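Local coordinates for protein platelet inhibitor (Ancylostoma caninum, PDB 4TPV) that inhibits platelet aggregation and the adhesion of resting platelets to fibrinogen and collagen, possibly by binding platelet integrins, at residues Tyr26-Phe30 against Met112-His117; Ser64-Glu68 against Pro139-Gly143; Glu68-Val72 against Glu83-Trp88. The contacts are given in a common frame with arbitrary orientation. Where two conformers were deposited one is given. Numbering follows the deposited sequence.

Contact 1. Residues Tyr26-Phe30 against Met112-His117; sequences YRAAF and MVWDSH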
ATOM      1  N   TYR A  26      -8.398   0.384  -3.498  1.00  9.46           N
ATOM      2  CA  TYR A  26      -8.609   1.027  -2.205  1.00  9.15           C
ATOM      3  C   TYR A  26      -8.315   2.515  -2.309  1.00  7.99           C
ATOM      4  O   TYR A  26      -9.032   3.350  -1.785  1.00  9.92           O
ATOM      5  CB  TYR A  26      -7.702   0.436  -1.122  1.00 10.64           C
ATOM      6  CG  TYR A  26      -7.966  -0.996  -0.714  1.00  8.93           C
ATOM      7  CD1 TYR A  26      -9.195  -1.583  -0.902  1.00 10.63           C
ATOM      8  CD2 TYR A  26      -6.963  -1.750  -0.110  1.00 12.98           C
ATOM      9  CE1 TYR A  26      -9.427  -2.890  -0.504  1.00  9.85           C
ATOM     10  CE2 TYR A  26      -7.183  -3.053   0.276  1.00 15.01           C
ATOM     11  CZ  TYR A  26      -8.420  -3.612   0.077  1.00 14.84           C
ATOM     12  OH  TYR A  26      -8.628  -4.915   0.458  1.00 14.08           O
ATOM     13  N   ARG A  27      -7.224   2.845  -2.990  1.00  9.55           N
ATOM     14  CA  ARG A  27      -6.823   4.252  -3.084  1.00  9.32           C
ATOM     15  C   ARG A  27      -7.783   5.072  -3.975  1.00  8.27           C
ATOM     16  O   ARG A  27      -8.064   6.237  -3.696  1.00  7.53           O
ATOM     17  CB  ARG A  27      -5.360   4.339  -3.577  1.00  7.08           C
ATOM     18  CG  ARG A  27      -4.369   3.800  -2.550  1.00  9.40           C
ATOM     19  CD  ARG A  27      -2.956   3.604  -3.127  1.00  7.48           C
ATOM     20  NE  ARG A  27      -2.343   4.878  -3.504  1.00  8.72           N
ATOM     21  CZ  ARG A  27      -1.731   5.698  -2.645  1.00 10.86           C
ATOM     22  NH1 ARG A  27      -1.662   5.372  -1.357  1.00  7.12           N
ATOM     23  NH2 ARG A  27      -1.224   6.857  -3.061  1.00  9.83           N
ATOM     24  N   ALA A  28      -8.305   4.459  -5.040  1.00  9.50           N
ATOM     25  CA  ALA A  28      -9.304   5.116  -5.883  1.00 10.77           C
ATOM     26  C   ALA A  28     -10.624   5.328  -5.124  1.00 11.69           C
ATOM     27  O   ALA A  28     -11.240   6.385  -5.225  1.00 11.62           O
ATOM     28  CB  ALA A  28      -9.542   4.290  -7.144  1.00  9.53           C
ATOM     29  N   ALA A  29     -11.058   4.309  -4.388  1.00  9.68           N
ATOM     30  CA  ALA A  29     -12.271   4.436  -3.581  1.00 10.34           C
ATOM     31  C   ALA A  29     -12.062   5.535  -2.565  1.00 11.48           C
ATOM     32  O   ALA A  29     -12.924   6.389  -2.360  1.00 11.80           O
ATOM     33  CB  ALA A  29     -12.606   3.119  -2.892  1.00 11.99           C
ATOM     34  N   PHE A  30     -10.901   5.511  -1.921  1.00  9.14           N
ATOM     35  CA  PHE A  30     -10.615   6.512  -0.908  1.00  9.14           C
ATOM     36  C   PHE A  30     -10.560   7.911  -1.517  1.00  9.39           C
ATOM     37  O   PHE A  30     -11.124   8.861  -0.958  1.00 12.70           O
ATOM     38  CB  PHE A  30      -9.301   6.192  -0.197  1.00 10.47           C
ATOM     39  CG  PHE A  30      -9.158   6.904   1.109  1.00  9.57           C
ATOM     40  CD1 PHE A  30      -8.610   8.167   1.165  1.00 10.76           C
ATOM     41  CD2 PHE A  30      -9.576   6.300   2.276  1.00  9.38           C
ATOM     42  CE1 PHE A  30      -8.471   8.818   2.382  1.00 13.31           C
ATOM     43  CE2 PHE A  30      -9.439   6.936   3.489  1.00 10.21           C
ATOM     44  CZ  PHE A  30      -8.900   8.197   3.544  1.00 10.37           C
ATOM     45  N   MET A 112      -1.630   2.334   3.284  1.00  8.18           N
ATOM     46  CA  MET A 112      -2.279   2.011   2.018  1.00  6.77           C
ATOM     47  C   MET A 112      -2.817   3.234   1.289  1.00  6.79           C
ATOM     48  O   MET A 112      -2.834   3.246   0.062  1.00  8.71           O
ATOM     49  CB  MET A 112      -3.419   0.998   2.217  1.00  7.32           C
ATOM     50  CG  MET A 112      -2.947  -0.378   2.641  1.00  9.27           C
ATOM     51  SD  MET A 112      -4.145  -1.684   2.276  1.00 10.30           S
ATOM     52  CE  MET A 112      -5.582  -1.113   3.172  1.00 11.70           C
ATOM     53  N   VAL A 113      -3.234   4.267   2.023  1.00  7.06           N
ATOM     54  CA  VAL A 113      -3.825   5.450   1.374  1.00  9.32           C
ATOM     55  C   VAL A 113      -3.010   6.743   1.538  1.00  8.53           C
ATOM     56  O   VAL A 113      -3.473   7.828   1.155  1.00  9.61           O
ATOM     57  CB  VAL A 113      -5.279   5.674   1.860  1.00  9.08           C
ATOM     58  CG1 VAL A 113      -6.128   4.435   1.543  1.00  9.67           C
ATOM     59  CG2 VAL A 113      -5.327   6.056   3.363  1.00  8.24           C
ATOM     60  N   TRP A 114      -1.782   6.633   2.038  1.00  7.64           N
ATOM     61  CA  TRP A 114      -0.902   7.808   2.099  1.00  8.67           C
ATOM     62  C   TRP A 114      -0.734   8.374   0.683  1.00  7.52           C
ATOM     63  O   TRP A 114      -0.360   7.629  -0.230  1.00  7.93           O
ATOM     64  CB  TRP A 114       0.463   7.438   2.707  1.00  7.40           C
ATOM     65  CG  TRP A 114       1.062   8.612   3.409  1.00  7.62           C
ATOM     66  CD1 TRP A 114       1.776   9.634   2.843  1.00 10.51           C
ATOM     67  CD2 TRP A 114       0.945   8.928   4.804  1.00  7.74           C
ATOM     68  NE1 TRP A 114       2.135  10.558   3.805  1.00 11.49           N
ATOM     69  CE2 TRP A 114       1.638  10.148   5.016  1.00  9.87           C
ATOM     70  CE3 TRP A 114       0.349   8.288   5.899  1.00  7.86           C
ATOM     71  CZ2 TRP A 114       1.734  10.752   6.277  1.00 10.25           C
ATOM     72  CZ3 TRP A 114       0.442   8.891   7.164  1.00  7.99           C
ATOM     73  CH2 TRP A 114       1.130  10.121   7.330  1.00  8.20           C
ATOM     74  N   ASP A 115      -1.005   9.659   0.475  1.00  7.90           N
ATOM     75  CA  ASP A 115      -1.228  10.078  -0.900  1.00  7.90           C
ATOM     76  C   ASP A 115       0.076  10.022  -1.708  1.00 11.29           C
ATOM     77  O   ASP A 115       0.052   9.685  -2.896  1.00  9.82           O
ATOM     78  CB  ASP A 115      -1.947  11.461  -0.985  1.00 12.96           C
ATOM     79  CG  ASP A 115      -1.204  12.603  -0.325  1.00 11.51           C
ATOM     80  OD1 ASP A 115      -0.125  12.425   0.269  1.00 11.68           O
ATOM     81  OD2 ASP A 115      -1.744  13.721  -0.405  1.00 10.68           O
ATOM     82  N   SER A 116       1.215  10.256  -1.053  1.00  8.90           N
ATOM     83  CA  SER A 116       2.477  10.311  -1.777  1.00 10.14           C
ATOM     84  C   SER A 116       3.088   8.924  -1.962  1.00  7.89           C
ATOM     85  O   SER A 116       4.101   8.778  -2.664  1.00  9.58           O
ATOM     86  CB  SER A 116       3.478  11.235  -1.071  1.00 10.61           C
ATOM     87  OG  SER A 116       3.693  10.813   0.265  1.00 12.73           O
ATOM     88  N   HIS A 117       2.496   7.909  -1.351  1.00  8.48           N
ATOM     89  CA  HIS A 117       2.985   6.543  -1.598  1.00  8.81           C
ATOM     90  C   HIS A 117       2.719   6.114  -3.039  1.00 13.36           C
ATOM     91  O   HIS A 117       1.579   6.160  -3.492  1.00 13.47           O
ATOM     92  CB  HIS A 117       2.346   5.531  -0.640  1.00  7.29           C
ATOM     93  CG  HIS A 117       2.980   5.494   0.713  1.00  9.60           C
ATOM     94  ND1 HIS A 117       2.425   4.808   1.774  1.00  7.72           N
ATOM     95  CD2 HIS A 117       4.107   6.073   1.186  1.00 10.39           C
ATOM     96  CE1 HIS A 117       3.184   4.972   2.843  1.00  8.97           C
ATOM     97  NE2 HIS A 117       4.216   5.726   2.513  1.00  8.40           N
TER
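Arg-27 reaches from helix 13-34 to the backbone of 112-117, and its guanidinium gathers carbonyl oxygens there. NH1 of Arg-27 gives one hydrogen bond to O of Met-112 and one to O of Trp-114, both 2.8 Å. NH2 of Arg-27 also bonds O of Trp-114 at 3.1 Å, so this oxygen sits in the fork of the guanidinium; a weak hydrogen bond from NH2 of Arg-27 to O of Asp-115, 3.1 Å, adds a third carbonyl. These acceptors lie near the guanidinium plane, whereas O of His-117 lies over its face, 2.9 Å from NH2 of Arg-27, at an angle too poor for a hydrogen bond. Trp-114 to His-117 forms a type I beta turn, closed by N of His-117 on O of Trp-114 at 3.1 Å, so the arginine binds the same carbonyl that closes the turn. Its NE bonds O of Arg-40, tying in a further loop.

Two apolar contacts accompany it. CE of Met-112 meets CD2 of Tyr-26 at 3.6 Å, while SD of Met-112 lies at the edge of the Tyr-26 ring, 4.8 Å from its centroid, a Met-aromatic contact. One turn on, Phe-30 lays its ring face against Val-113, whose CG2 is 4.1 Å from the centroid, a CH-pi contact. Tyr-26 also stacks with Trp-89 of helix 80-89.

A buried arginine holding three main-chain carbonyls of 112-115, one of them closing the beta turn, joins two helical elements of the CAP domain, the alpha-beta-alpha sandwich of the CRISP family.

Contact 2. Residues Ser64-Glu68 against Pro139-Gly143; sequences SSEEE and PEAKG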
ATOM      1  N   SER A  64       8.025  -2.912  11.902  1.00 11.65           N
ATOM      2  CA  SER A  64       9.323  -2.496  12.405  1.00 11.73           C
ATOM      3  C   SER A  64       9.721  -1.077  11.974  1.00 12.97           C
ATOM      4  O   SER A  64      10.746  -0.561  12.420  1.00 16.73           O
ATOM      5  CB  SER A  64      10.405  -3.483  11.952  1.00 20.55           C
ATOM      6  OG  SER A  64      10.508  -3.499  10.544  1.00 24.00           O
ATOM      7  N   SER A  65       8.917  -0.454  11.108  1.00 11.92           N
ATOM      8  CA  SER A  65       9.151   0.919  10.638  1.00  9.18           C
ATOM      9  C   SER A  65       7.830   1.524  10.192  1.00  8.62           C
ATOM     10  O   SER A  65       6.844   0.778  10.038  1.00 10.48           O
ATOM     11  CB  SER A  65      10.155   0.940   9.483  1.00 13.95           C
ATOM     12  OG  SER A  65       9.581   0.366   8.313  1.00 18.24           O
ATOM     13  N   GLU A  66       7.793   2.840   9.959  1.00  8.23           N
ATOM     14  CA  GLU A  66       6.505   3.483   9.617  1.00  8.37           C
ATOM     15  C   GLU A  66       5.933   2.997   8.275  1.00 10.57           C
ATOM     16  O   GLU A  66       4.696   2.996   8.077  1.00 10.05           O
ATOM     17  CB  GLU A  66       6.630   5.014   9.600  1.00  9.23           C
ATOM     18  CG  GLU A  66       6.759   5.662  10.976  1.00 10.13           C
ATOM     19  CD  GLU A  66       5.498   5.520  11.817  1.00 11.04           C
ATOM     20  OE1 GLU A  66       4.388   5.392  11.246  1.00 12.76           O
ATOM     21  OE2 GLU A  66       5.620   5.545  13.061  1.00 14.62           O
ATOM     22  N   GLU A  67       6.805   2.578   7.354  1.00  8.07           N
ATOM     23  CA  GLU A  67       6.339   2.196   6.017  1.00  8.45           C
ATOM     24  C   GLU A  67       6.115   0.674   5.852  1.00  8.67           C
ATOM     25  O   GLU A  67       6.058   0.152   4.740  1.00 10.13           O
ATOM     26  CB  GLU A  67       7.320   2.707   4.947  1.00  9.32           C
ATOM     27  CG  GLU A  67       6.814   3.929   4.135  1.00  8.28           C
ATOM     28  CD  GLU A  67       6.741   5.236   4.922  1.00 11.29           C
ATOM     29  OE1 GLU A  67       7.477   5.396   5.912  1.00 12.23           O
ATOM     30  OE2 GLU A  67       5.959   6.129   4.534  1.00 10.73           O
ATOM     31  N   GLU A  68       5.911  -0.022   6.960  1.00  9.13           N
ATOM     32  CA  GLU A  68       5.614  -1.443   6.907  1.00  8.82           C
ATOM     33  C   GLU A  68       4.211  -1.774   7.431  1.00  8.51           C
ATOM     34  O   GLU A  68       3.767  -1.250   8.458  1.00  9.55           O
ATOM     35  CB  GLU A  68       6.646  -2.217   7.704  1.00  8.62           C
ATOM     36  CG  GLU A  68       6.439  -3.711   7.650  1.00 10.52           C
ATOM     37  CD  GLU A  68       7.585  -4.442   8.288  1.00 18.13           C
ATOM     38  OE1 GLU A  68       7.631  -4.488   9.523  1.00 18.46           O
ATOM     39  OE2 GLU A  68       8.462  -4.938   7.545  1.00 21.83           O
ATOM     40  N   PRO A 139       7.505   6.326  -1.424  1.00 10.64           N
ATOM     41  CA  PRO A 139       8.678   6.652  -0.607  1.00  9.17           C
ATOM     42  C   PRO A 139       8.325   6.881   0.852  1.00 11.71           C
ATOM     43  O   PRO A 139       7.153   6.941   1.227  1.00 14.24           O
ATOM     44  CB  PRO A 139       9.210   7.953  -1.240  1.00 14.23           C
ATOM     45  CG  PRO A 139       8.179   8.393  -2.248  1.00 23.15           C
ATOM     46  CD  PRO A 139       6.983   7.497  -2.143  1.00 15.53           C
ATOM     47  N   GLU A 140       9.343   7.002   1.690  1.00 13.20           N
ATOM     48  CA  GLU A 140       9.096   7.223   3.110  1.00 11.25           C
ATOM     49  C   GLU A 140       8.493   8.599   3.391  1.00 15.11           C
ATOM     50  O   GLU A 140       9.018   9.629   2.964  1.00 18.46           O
ATOM     51  CB  GLU A 140      10.390   7.042   3.903  1.00 19.39           C
ATOM     52  CG  GLU A 140      10.902   5.611   3.924  1.00 27.61           C
ATOM     53  CD  GLU A 140      12.256   5.492   4.606  1.00 42.62           C
ATOM     54  OE1 GLU A 140      12.839   6.541   4.967  1.00 48.72           O
ATOM     55  OE2 GLU A 140      12.736   4.352   4.777  1.00 48.54           O
ATOM     56  N   ALA A 141       7.389   8.600   4.131  1.00 10.37           N
ATOM     57  CA  ALA A 141       6.629   9.815   4.381  1.00 11.99           C
ATOM     58  C   ALA A 141       5.761   9.724   5.637  1.00 13.10           C
ATOM     59  O   ALA A 141       5.502  10.734   6.278  1.00 13.97           O
ATOM     60  CB  ALA A 141       5.750  10.132   3.175  1.00 13.06           C
ATOM     61  N   LYS A 142       5.290   8.526   5.979  1.00  9.41           N
ATOM     62  CA  LYS A 142       4.325   8.352   7.065  1.00 11.34           C
ATOM     63  C   LYS A 142       4.943   8.645   8.442  1.00 11.06           C
ATOM     64  O   LYS A 142       6.094   8.314   8.706  1.00 12.21           O
ATOM     65  CB  LYS A 142       3.747   6.936   7.030  1.00  7.71           C
ATOM     66  CG  LYS A 142       2.831   6.534   8.206  1.00  7.75           C
ATOM     67  CD  LYS A 142       2.100   5.234   7.819  1.00  8.40           C
ATOM     68  CE  LYS A 142       1.534   4.449   9.019  1.00 10.68           C
ATOM     69  NZ  LYS A 142       2.606   3.800   9.848  1.00 10.26           N
ATOM     70  N   GLY A 143       4.170   9.272   9.320  1.00  9.92           N
ATOM     71  CA  GLY A 143       4.648   9.600  10.649  1.00 11.46           C
ATOM     72  C   GLY A 143       3.529  10.186  11.488  1.00 10.12           C
ATOM     73  O   GLY A 143       2.597  10.792  10.946  1.00 11.17           O
TER
HETATM   74  O   HOH W   1       8.337   7.537   7.301  1.00 14.72           O
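This is a polar, partly buried contact between two loops, one leading into strand 68-73 and the other leaving strand 130-138. Ser-65 to Glu-68 forms a type I beta turn whose two central residues, Glu-66 and Glu-67, both grip the second loop. OE2 of Glu-67 accepts from two successive amides, N of Ala-141 and N of Lys-142, each at 2.9 Å; the same oxygen also bonds His-117. A water bridges OE1 of Glu-67 (2.7 Å) and O of Lys-142 (2.8 Å). In return, NZ of Lys-142 forms a salt bridge with OE1 of Glu-66 at 2.8 Å and bonds O of Glu-66 at 2.9 Å, with Ser-107 as a further partner. OE2 of Glu-66 makes a second salt bridge, to Lys-102. Both carboxylates thus face positively charged or hydrogen-donating groups, and because the bonds reach main-chain amides as well as the lysine ammonium, the contact holds the backbone at Ala-141 and Lys-142 as well as pairing charges.

Contact 3. Residues Glu68-Val72 against Glu83-Trp88; sequences ENVDV and EAGNSW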
ATOM      1  N   GLU A  68       5.911  -0.022   6.960  1.00  9.13           N
ATOM      2  CA  GLU A  68       5.614  -1.443   6.907  1.00  8.82           C
ATOM      3  C   GLU A  68       4.211  -1.774   7.431  1.00  8.51           C
ATOM      4  O   GLU A  68       3.767  -1.250   8.458  1.00  9.55           O
ATOM      5  CB  GLU A  68       6.646  -2.217   7.704  1.00  8.62           C
ATOM      6  CG  GLU A  68       6.439  -3.711   7.650  1.00 10.52           C
ATOM      7  CD  GLU A  68       7.585  -4.442   8.288  1.00 18.13           C
ATOM      8  OE1 GLU A  68       7.631  -4.488   9.523  1.00 18.46           O
ATOM      9  OE2 GLU A  68       8.462  -4.938   7.545  1.00 21.83           O
ATOM     10  N   ASN A  69       3.517  -2.645   6.700  1.00  7.69           N
ATOM     11  CA  ASN A  69       2.268  -3.256   7.172  1.00  8.18           C
ATOM     12  C   ASN A  69       2.489  -4.738   7.456  1.00  8.75           C
ATOM     13  O   ASN A  69       3.204  -5.408   6.702  1.00  7.58           O
ATOM     14  CB  ASN A  69       1.148  -3.101   6.134  1.00  8.26           C
ATOM     15  CG  ASN A  69       0.515  -1.725   6.132  1.00  7.34           C
ATOM     16  OD1 ASN A  69       0.908  -0.837   6.878  1.00  8.82           O
ATOM     17  ND2 ASN A  69      -0.482  -1.547   5.268  1.00  7.85           N
ATOM     18  N   VAL A  70       1.885  -5.258   8.524  1.00  8.93           N
ATOM     19  CA  VAL A  70       1.965  -6.678   8.838  1.00 11.32           C
ATOM     20  C   VAL A  70       0.587  -7.238   9.098  1.00 13.44           C
ATOM     21  O   VAL A  70      -0.264  -6.562   9.690  1.00 13.04           O
ATOM     22  CB  VAL A  70       2.868  -6.931  10.068  1.00 10.93           C
ATOM     23  CG1 VAL A  70       3.037  -8.438  10.341  1.00 17.25           C
ATOM     24  CG2 VAL A  70       4.215  -6.269   9.859  1.00 12.23           C
ATOM     25  N   ASP A  71       0.362  -8.461   8.623  1.00  8.48           N
ATOM     26  CA  ASP A  71      -0.833  -9.210   8.986  1.00  8.92           C
ATOM     27  C   ASP A  71      -0.456 -10.630   9.336  1.00 11.63           C
ATOM     28  O   ASP A  71       0.460 -11.185   8.737  1.00 12.16           O
ATOM     29  CB  ASP A  71      -1.838  -9.191   7.845  1.00  8.85           C
ATOM     30  CG  ASP A  71      -3.208  -9.708   8.256  1.00 15.65           C
ATOM     31  OD1 ASP A  71      -3.573  -9.626   9.454  1.00 16.29           O
ATOM     32  OD2 ASP A  71      -3.919 -10.199   7.354  1.00 17.49           O
ATOM     33  N   VAL A  72      -1.146 -11.211  10.314  1.00  9.27           N
ATOM     34  CA  VAL A  72      -0.829 -12.537  10.808  1.00 10.68           C
ATOM     35  C   VAL A  72      -2.117 -13.353  10.908  1.00 11.09           C
ATOM     36  O   VAL A  72      -3.074 -12.921  11.553  1.00 14.80           O
ATOM     37  CB  VAL A  72      -0.147 -12.493  12.203  1.00 11.39           C
ATOM     38  CG1 VAL A  72       0.132 -13.907  12.717  1.00 16.66           C
ATOM     39  CG2 VAL A  72       1.131 -11.667  12.159  1.00 12.52           C
ATOM     40  N   GLU A  83      -7.122 -11.528   2.179  1.00  9.77           N
ATOM     41  CA  GLU A  83      -7.110 -11.703   3.637  1.00  9.84           C
ATOM     42  C   GLU A  83      -6.346 -10.545   4.286  1.00 11.96           C
ATOM     43  O   GLU A  83      -6.845  -9.915   5.226  1.00 13.18           O
ATOM     44  CB  GLU A  83      -6.520 -13.080   4.006  1.00 13.57           C
ATOM     45  CG  GLU A  83      -6.762 -13.557   5.440  1.00 19.45           C
ATOM     46  CD  GLU A  83      -8.220 -13.933   5.752  1.00 21.88           C
ATOM     47  OE1 GLU A  83      -8.912 -14.602   4.933  1.00 14.86           O
ATOM     48  OE2 GLU A  83      -8.665 -13.579   6.857  1.00 22.52           O
ATOM     49  N   ALA A  84      -5.178 -10.211   3.753  1.00  9.20           N
ATOM     50  CA  ALA A  84      -4.403  -9.089   4.272  1.00  9.93           C
ATOM     51  C   ALA A  84      -5.074  -7.755   3.961  1.00 10.77           C
ATOM     52  O   ALA A  84      -5.214  -6.908   4.848  1.00 10.30           O
ATOM     53  CB  ALA A  84      -2.984  -9.107   3.695  1.00 11.04           C
ATOM     54  N   GLY A  85      -5.446  -7.552   2.698  1.00 10.48           N
ATOM     55  CA  GLY A  85      -6.015  -6.288   2.287  1.00 11.30           C
ATOM     56  C   GLY A  85      -7.221  -5.918   3.122  1.00 12.08           C
ATOM     57  O   GLY A  85      -7.365  -4.777   3.559  1.00 10.45           O
ATOM     58  N   ASN A  86      -8.093  -6.889   3.355  1.00 12.38           N
ATOM     59  CA  ASN A  86      -9.323  -6.605   4.087  1.00 13.19           C
ATOM     60  C   ASN A  86      -9.057  -6.280   5.550  1.00 10.87           C
ATOM     61  O   ASN A  86      -9.712  -5.406   6.137  1.00 13.19           O
ATOM     62  CB  ASN A  86     -10.299  -7.780   3.949  1.00 11.76           C
ATOM     63  CG  ASN A  86     -11.133  -7.675   2.699  1.00 19.82           C
ATOM     64  OD1 ASN A  86     -12.168  -7.015   2.690  1.00 20.65           O
ATOM     65  ND2 ASN A  86     -10.669  -8.297   1.622  1.00 15.28           N
ATOM     66  N   SER A  87      -8.102  -6.975   6.155  1.00  9.45           N
ATOM     67  CA  SER A  87      -7.737  -6.670   7.528  0.67  8.57           C
ATOM     68  C   SER A  87      -7.218  -5.238   7.623  1.00 11.19           C
ATOM     69  O   SER A  87      -7.620  -4.498   8.512  1.00 11.83           O
ATOM     70  CB  SER A  87      -6.680  -7.647   8.053  0.67 13.40           C
ATOM     71  OG  SER A  87      -6.498  -7.462   9.448  0.67 13.94           O
ATOM     72  N   TRP A  88      -6.341  -4.850   6.703  1.00  9.99           N
ATOM     73  CA  TRP A  88      -5.783  -3.503   6.721  1.00  9.56           C
ATOM     74  C   TRP A  88      -6.846  -2.452   6.369  1.00  9.36           C
ATOM     75  O   TRP A  88      -6.944  -1.409   7.018  1.00  9.33           O
ATOM     76  CB  TRP A  88      -4.582  -3.424   5.772  1.00 10.85           C
ATOM     77  CG  TRP A  88      -3.472  -4.355   6.179  1.00  9.80           C
ATOM     78  CD1 TRP A  88      -3.287  -4.902   7.400  1.00  7.23           C
ATOM     79  CD2 TRP A  88      -2.412  -4.859   5.349  1.00  7.60           C
ATOM     80  NE1 TRP A  88      -2.171  -5.713   7.406  1.00  8.93           N
ATOM     81  CE2 TRP A  88      -1.623  -5.706   6.148  1.00  8.13           C
ATOM     82  CE3 TRP A  88      -2.071  -4.689   4.008  1.00  8.93           C
ATOM     83  CZ2 TRP A  88      -0.487  -6.355   5.662  1.00  9.24           C
ATOM     84  CZ3 TRP A  88      -0.951  -5.335   3.521  1.00  9.88           C
ATOM     85  CH2 TRP A  88      -0.173  -6.161   4.343  1.00  9.56           C
TER
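Glu-83 meets the strand through its backbone, O lying 3.6 Å from OD2 of Asp-71, while its carboxylate bonds the amides of Thr-77 and Leu-78. Ala-84 is where the CA atoms come closest: its CA is 5.9 Å from CA of Asp-71 and 3.3 Å from OD2 of Asp-71, so the carboxylate lies against CA of Ala-84, whose CB points sideways. Three residues on, Ser-87 directs its CA-to-CB bond toward the strand, its OG 3.6 Å from OD1 of Asp-71.

Trp-88 makes the most extensive contact. NE1 of Trp-88 donates to O of Val-70 at 3.1 Å, and this carbonyl lies near the indole plane. CB of Asn-69 sits over the face of the six-membered ring, 3.7 Å from its centroid and 11° off the normal, a CH-pi contact; CB of Asp-71 approaches NE1 of Trp-88 at 3.5 Å. The side-chain amide of Asn-69 bonds Asn-111 through OD1 and O of Asn-108 through ND2. Asn-69 and Asp-71 point toward the helix, whereas Val-70 between them points away.

The axes of 68-72 and 83-88 approach to 8.7 Å at 112°. Strand 68-73 pairs with strand 130-138 through Asn-69 and Asp-71, and the indole N-H takes up a carbonyl on its other edge, outermost within this chain. A helix packed against the sheet at its edge strand fits the alpha-beta-alpha sandwich of CAP proteins.

How the contacts relate
Centres of the three contacts lie 14 to 15 Å apart in this single-chain protein. Contact 3, between strand 68-73 and helix 80-89, is nested in the chain between the two segments of contact 1. Contact 2 starts from the same region as contact 3, sharing Glu-68, but its second segment follows that of contact 1, so the two cross. Segment 112-117 touches both other contacts: Met-112 meets Trp-88 and Asn-69, and His-117 probably hydrogen-bonds Glu-67 (NE2 of His-117 to OE2 of Glu-67, 2.7 Å). Together they connect helices 13-34, 80-89 and 107-113 with the sheet and its bordering loops in one compact CAP domain.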